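Local atomic coordinates of beta-xylanase (PDB entry 7NWN), a protein that probably binds plant cell-wall polysaccharides through a calcium-containing family 9 carbohydrate-binding module of a multimodular, hyperthermostable xylanase-glucuronoyl esterase. Residues Y71-V76 and G143-A148; Y115-N120 and T135-L140. All blocks are in the same frame, centred on the assembly; numbering follows the deposited sequence.

Contact 1. Residues Y71-V76 and G143-A148; sequences YVLAEV and GYRVEA. With CA (calcium ion), chain R.
V76 presses its branched end against one face of the Y144 ring: CB lies 3.9 Å from the ring centroid, and CG2 reaches within 3.6 Å of CZ. Y144 CG lies between its backbone N and carbonyl carbon (chi1 62°), a turn that folds the phenol over V76, while V146 CG2 meets the ring edge. On the sheet face that bears V76 and Y144, alanines stand across from valines: A74 CB opposes V146 CB at 4.4 Å and A148 faces V72. V94 and I96 of strand 93-99 pack onto the valines. On the other face, L73 CD1 fits against R145 CD (3.8 Å). R145 then bends at chi3 (-63°), which lays its guanidinium beside E75. NE and NH2 grip E75 OE2 at 2.8 and 2.9 Å, both from above the same face of the carboxylate plane, which is turned 51° from the guanidinium; NH1 goes to G34 O. A methionine in place of R145 would probably leave the E75 carboxylate without its charge partner. At G143 a side chain would collide with V76 O. E147 clamps calcium with both carboxylate oxygens, joined by V31, D33, E35 and D37, and also meets G34 N and W40 NE1. Six main-chain hydrogen bonds join the strands as an antiparallel pair within a beta-sandwich, with a calcium site on the sheet face that carries L73, E75, R145 and E147, consistent with the family 9 fold.

Contact 2. Residues Y115-N120 and T135-L140; sequences YRVNYN and TKTKLL
The Y119 ring and L139 cross obliquely, touching through the CD2 atom of each at 4.0 Å. Y144 of strand 143-151 also packs on the Y119 side chain, and Y119 OH is hydrogen-bonded to S83 OG. The next flat group is the Y119 carbonyl, which T137 OG1 approaches from above its plane, 52° out of it, donating a hydrogen bond of 2.9 Å to the oxygen. T137 OG1 occupies the position between the backbone N and the carbonyl carbon (chi1 62°), which points the hydroxyl at Y119 O and swings CG2 toward N118 O, 3.5 Å away. The threonine thus spans two successive carbonyls, bonding to one and packing a methyl on the other. A third flat group, the N118 amide, helps shape the turn: OD1 receives N120 N in a weak bond and F122 N in another, while ND2 reaches Q91 OE1.

Deeper in, V117 and T135 meet tip to tip, with V117 CG2 3.7 Å from T135 OG1. That oxygen is engaged by N121 OD1 and K123 NZ, and the valine methyl packs beside an already bonded hydroxyl. V117 CG2 also comes within 4.2 Å of T137 CG2. The strand axes approach to 8.5 Å at 32°, too far apart for backbone pairing, and the two segments meet through side chains and the backbone carbonyls of N118 and Y119, where strand 112-118 gives way to a turn. The chemistry is therefore mixed: one threonine hydroxyl ties down the carbonyl of a turn, between a small buried aliphatic patch at V117 and a more exposed tyrosine-leucine contact at Y119, which together join the edge strand 133-140 to the other sheet.

Overall arrangement
Contacts 1 and 2 have centres about 7 Å apart; strand 143-151 is one half of contact 1 and the sheet neighbour of strand 133-140 in contact 2. R145 N reaches K138 O at 2.9 Å, and E147 N reaches K136 O at 2.9 Å, probable hydrogen bonds that continue the antiparallel sheet of contact 1 out to strand 133-140. The two sheets interlock where V146 CG1 meets V117 CG1 at 3.5 Å. Calcium lies on the other face, bound by E147; K138 of contact 2 pairs there with E35, which binds the same ion through its backbone oxygen. The side chains of Y144 and Y119 each come to about 7 Å from a calcium ion other than the one on E147.

Contact 1. Residues Y71-V76 and G143-A148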
loop_
_atom_site.group_PDB
_atom_site.type_symbol
_atom_site.label_atom_id
_atom_site.label_comp_id
_atom_site.label_asym_id
_atom_site.label_seq_id
_atom_site.Cartn_x
_atom_site.Cartn_y
_atom_site.Cartn_z
ATOM N N TYR A 71 4.595 -2.264 -5.930
ATOM C CA TYR A 71 5.432 -2.157 -4.734
ATOM C C TYR A 71 4.948 -0.983 -3.899
ATOM O O TYR A 71 4.665 0.093 -4.448
ATOM C CB TYR A 71 6.910 -1.929 -5.100
ATOM C CG TYR A 71 7.489 -3.132 -5.819
ATOM C CD1 TYR A 71 7.981 -4.222 -5.113
ATOM C CD2 TYR A 71 7.487 -3.190 -7.208
ATOM C CE1 TYR A 71 8.472 -5.344 -5.764
ATOM C CE2 TYR A 71 7.960 -4.309 -7.884
ATOM C CZ TYR A 71 8.506 -5.356 -7.158
ATOM O OH TYR A 71 8.949 -6.453 -7.824
ATOM N N VAL A 72 4.882 -1.204 -2.575
ATOM C CA VAL A 72 4.511 -0.137 -1.652
ATOM C C VAL A 72 5.596 -0.032 -0.581
ATOM O O VAL A 72 5.937 -1.047 0.001
ATOM C CB VAL A 72 3.138 -0.395 -0.987
ATOM C CG1 VAL A 72 2.698 0.810 -0.138
ATOM C CG2 VAL A 72 2.053 -0.747 -2.032
ATOM N N LEU A 73 6.051 1.195 -0.301
ATOM C CA LEU A 73 6.898 1.435 0.862
ATOM C C LEU A 73 6.127 2.418 1.743
ATOM O O LEU A 73 5.866 3.525 1.279
ATOM C CB LEU A 73 8.214 2.081 0.401
ATOM C CG LEU A 73 9.137 2.532 1.543
ATOM C CD1 LEU A 73 9.810 1.308 2.083
ATOM C CD2 LEU A 73 10.205 3.473 0.986
ATOM N N ALA A 74 5.718 1.989 2.942
ATOM C CA ALA A 74 5.006 2.884 3.828
ATOM C C ALA A 74 5.843 3.092 5.087
ATOM O O ALA A 74 6.426 2.141 5.627
ATOM C CB ALA A 74 3.630 2.317 4.145
ATOM N N GLU A 75 5.878 4.349 5.558
ATOM C CA GLU A 75 6.381 4.602 6.908
ATOM C C GLU A 75 5.305 5.285 7.752
ATOM O O GLU A 75 4.641 6.244 7.293
ATOM C CB GLU A 75 7.610 5.516 6.847
ATOM C CG GLU A 75 8.793 4.769 6.316
ATOM C CD GLU A 75 10.116 5.516 6.282
ATOM O OE1 GLU A 75 10.220 6.582 6.894
ATOM O OE2 GLU A 75 11.040 4.995 5.656
ATOM N N VAL A 76 5.174 4.780 8.986
ATOM C CA VAL A 76 4.176 5.293 9.896
ATOM C C VAL A 76 4.907 5.853 11.126
ATOM O O VAL A 76 5.637 5.109 11.776
ATOM C CB VAL A 76 3.193 4.166 10.303
ATOM C CG1 VAL A 76 2.132 4.682 11.294
ATOM C CG2 VAL A 76 2.515 3.514 9.082
ATOM N N GLY A 143 8.056 4.421 15.291
ATOM C CA GLY A 143 7.122 3.987 14.267
ATOM C C GLY A 143 7.552 2.677 13.625
ATOM O O GLY A 143 8.212 1.840 14.269
ATOM N N TYR A 144 7.202 2.539 12.338
ATOM C CA TYR A 144 7.511 1.277 11.689
ATOM C C TYR A 144 7.469 1.552 10.199
ATOM O O TYR A 144 6.949 2.588 9.777
ATOM C CB TYR A 144 6.552 0.145 12.113
ATOM C CG TYR A 144 5.082 0.333 11.783
ATOM C CD1 TYR A 144 4.228 1.042 12.640
ATOM C CD2 TYR A 144 4.501 -0.269 10.652
ATOM C CE1 TYR A 144 2.867 1.199 12.383
ATOM C CE2 TYR A 144 3.131 -0.146 10.402
ATOM C CZ TYR A 144 2.318 0.604 11.253
ATOM O OH TYR A 144 0.981 0.737 10.990
ATOM N N ARG A 145 8.033 0.611 9.430
ATOM C CA ARG A 145 8.034 0.707 7.987
ATOM C C ARG A 145 7.444 -0.611 7.471
ATOM O O ARG A 145 7.708 -1.651 8.083
ATOM C CB ARG A 145 9.492 0.827 7.529
ATOM C CG ARG A 145 9.643 0.855 6.016
ATOM C CD ARG A 145 11.107 1.001 5.593
ATOM N NE ARG A 145 11.664 2.272 6.046
ATOM C CZ ARG A 145 12.802 2.380 6.712
ATOM N NH1 ARG A 145 13.530 1.288 6.946
ATOM N NH2 ARG A 145 13.180 3.595 7.126
ATOM N N VAL A 146 6.694 -0.538 6.347
ATOM C CA VAL A 146 6.167 -1.698 5.645
ATOM C C VAL A 146 6.736 -1.597 4.239
ATOM O O VAL A 146 6.746 -0.506 3.687
ATOM C CB VAL A 146 4.629 -1.684 5.596
ATOM C CG1 VAL A 146 4.102 -2.808 4.697
ATOM C CG2 VAL A 146 4.070 -1.791 7.040
ATOM N N GLU A 147 7.289 -2.708 3.743
ATOM C CA GLU A 147 7.662 -2.781 2.339
ATOM C C GLU A 147 6.943 -3.994 1.747
ATOM O O GLU A 147 7.107 -5.077 2.269
ATOM C CB GLU A 147 9.172 -2.949 2.241
ATOM C CG GLU A 147 9.691 -2.728 0.798
ATOM C CD GLU A 147 11.208 -2.611 0.730
ATOM O OE1 GLU A 147 11.896 -3.222 1.591
ATOM O OE2 GLU A 147 11.707 -1.870 -0.150
ATOM N N ALA A 148 6.153 -3.774 0.688
ATOM C CA ALA A 148 5.169 -4.756 0.221
ATOM C C ALA A 148 5.284 -4.925 -1.298
ATOM O O ALA A 148 5.509 -3.953 -2.038
ATOM C CB ALA A 148 3.768 -4.309 0.606
HETATM CA CA CA R . 13.980 -2.623 0.320
HETATM O O HOH W 1 16.421 -2.756 0.171
#

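Contact 2. Residues Y115-N120 and T135-L140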
loop_
_atom_site.group_PDB
_atom_site.type_symbol
_atom_site.label_atom_id
_atom_site.label_comp_id
_atom_site.label_asym_id
_atom_site.label_seq_id
_atom_site.Cartn_x
_atom_site.Cartn_y
_atom_site.Cartn_z
ATOM N N TYR A 115 -5.606 -6.076 1.132
ATOM C CA TYR A 115 -4.599 -6.743 1.959
ATOM C C TYR A 115 -4.292 -5.834 3.148
ATOM O O TYR A 115 -4.531 -4.629 3.072
ATOM C CB TYR A 115 -3.314 -6.925 1.146
ATOM C CG TYR A 115 -3.430 -7.916 0.009
ATOM C CD1 TYR A 115 -3.901 -9.205 0.204
ATOM C CD2 TYR A 115 -3.014 -7.568 -1.270
ATOM C CE1 TYR A 115 -3.992 -10.106 -0.860
ATOM C CE2 TYR A 115 -3.043 -8.480 -2.325
ATOM C CZ TYR A 115 -3.575 -9.741 -2.134
ATOM O OH TYR A 115 -3.608 -10.632 -3.179
ATOM N N ARG A 116 -3.749 -6.440 4.209
ATOM C CA ARG A 116 -3.416 -5.722 5.453
ATOM C C ARG A 116 -2.148 -6.370 6.007
ATOM O O ARG A 116 -1.988 -7.582 5.864
ATOM C CB ARG A 116 -4.556 -5.894 6.490
ATOM C CG ARG A 116 -4.383 -5.135 7.820
ATOM C CD ARG A 116 -5.533 -5.431 8.835
ATOM N NE ARG A 116 -6.822 -4.931 8.310
ATOM C CZ ARG A 116 -7.742 -5.678 7.678
ATOM N NH1 ARG A 116 -7.585 -6.992 7.549
ATOM N NH2 ARG A 116 -8.812 -5.090 7.168
ATOM N N VAL A 117 -1.254 -5.556 6.612
ATOM C CA VAL A 117 -0.098 -6.107 7.308
ATOM C C VAL A 117 0.126 -5.214 8.528
ATOM O O VAL A 117 0.006 -3.979 8.428
ATOM C CB VAL A 117 1.160 -6.184 6.397
ATOM C CG1 VAL A 117 1.503 -4.856 5.734
ATOM C CG2 VAL A 117 2.376 -6.784 7.086
ATOM N N ASN A 118 0.333 -5.847 9.691
ATOM C CA ASN A 118 0.614 -5.084 10.902
ATOM C C ASN A 118 2.126 -4.843 11.068
ATOM O O ASN A 118 2.928 -5.360 10.297
ATOM C CB ASN A 118 -0.051 -5.745 12.114
ATOM C CG ASN A 118 0.654 -6.971 12.667
ATOM O OD1 ASN A 118 1.768 -7.313 12.285
ATOM N ND2 ASN A 118 0.018 -7.632 13.629
ATOM N N TYR A 119 2.522 -4.099 12.126
ATOM C CA TYR A 119 3.908 -3.670 12.280
ATOM C C TYR A 119 4.797 -4.879 12.582
ATOM O O TYR A 119 5.984 -4.741 12.382
ATOM C CB TYR A 119 4.063 -2.586 13.370
ATOM C CG TYR A 119 3.608 -3.054 14.726
ATOM C CD1 TYR A 119 2.264 -2.998 15.088
ATOM C CD2 TYR A 119 4.484 -3.689 15.590
ATOM C CE1 TYR A 119 1.825 -3.487 16.316
ATOM C CE2 TYR A 119 4.065 -4.157 16.834
ATOM C CZ TYR A 119 2.727 -4.070 17.199
ATOM O OH TYR A 119 2.275 -4.590 18.394
ATOM N N ASN A 120 4.241 -6.035 13.029
ATOM C CA ASN A 120 4.998 -7.281 13.237
ATOM C C ASN A 120 5.028 -8.162 11.977
ATOM O O ASN A 120 5.435 -9.338 12.048
ATOM C CB ASN A 120 4.462 -8.121 14.406
ATOM C CG ASN A 120 4.813 -7.470 15.721
ATOM O OD1 ASN A 120 5.869 -6.842 15.836
ATOM N ND2 ASN A 120 3.895 -7.530 16.668
ATOM N N THR A 135 5.638 -9.328 2.150
ATOM C CA THR A 135 5.890 -8.108 2.927
ATOM C C THR A 135 7.067 -8.343 3.874
ATOM O O THR A 135 7.303 -9.472 4.308
ATOM C CB THR A 135 4.666 -7.677 3.762
ATOM O OG1 THR A 135 4.408 -8.726 4.698
ATOM C CG2 THR A 135 3.424 -7.417 2.928
ATOM N N LYS A 136 7.703 -7.230 4.255
ATOM C CA LYS A 136 8.626 -7.165 5.382
ATOM C C LYS A 136 8.319 -5.879 6.147
ATOM O O LYS A 136 7.845 -4.907 5.540
ATOM C CB LYS A 136 10.056 -7.065 4.847
ATOM C CG LYS A 136 10.514 -8.333 4.149
ATOM C CD LYS A 136 10.661 -9.509 5.060
ATOM C CE LYS A 136 11.165 -10.696 4.265
ATOM N NZ LYS A 136 10.961 -11.963 5.027
ATOM N N THR A 137 8.604 -5.880 7.456
ATOM C CA THR A 137 8.403 -4.663 8.217
ATOM C C THR A 137 9.681 -4.412 9.017
ATOM O O THR A 137 10.508 -5.286 9.168
ATOM C CB THR A 137 7.204 -4.740 9.190
ATOM O OG1 THR A 137 7.462 -5.764 10.139
ATOM C CG2 THR A 137 5.893 -5.001 8.481
ATOM N N LYS A 138 9.812 -3.195 9.516
ATOM C CA LYS A 138 10.938 -2.880 10.370
ATOM C C LYS A 138 10.412 -1.933 11.438
ATOM O O LYS A 138 9.738 -0.964 11.100
ATOM C CB LYS A 138 12.043 -2.187 9.574
ATOM C CG LYS A 138 13.320 -1.948 10.408
ATOM C CD LYS A 138 14.458 -1.325 9.594
ATOM C CE LYS A 138 15.758 -1.282 10.409
ATOM N NZ LYS A 138 16.754 -0.550 9.628
ATOM N N LEU A 139 10.789 -2.192 12.693
ATOM C CA LEU A 139 10.564 -1.257 13.794
ATOM C C LEU A 139 11.544 -0.091 13.716
ATOM O O LEU A 139 12.742 -0.293 13.601
ATOM C CB LEU A 139 10.739 -2.012 15.122
ATOM C CG LEU A 139 9.698 -3.089 15.414
ATOM C CD1 LEU A 139 9.767 -3.488 16.891
ATOM C CD2 LEU A 139 8.295 -2.576 15.090
ATOM N N LEU A 140 11.004 1.129 13.773
ATOM C CA LEU A 140 11.800 2.340 13.764
ATOM C C LEU A 140 11.583 3.044 15.110
ATOM O O LEU A 140 10.565 2.832 15.761
ATOM C CB LEU A 140 11.351 3.282 12.623
ATOM C CG LEU A 140 11.384 2.693 11.199
ATOM C CD1 LEU A 140 10.960 3.777 10.194
ATOM C CD2 LEU A 140 12.812 2.240 10.859
#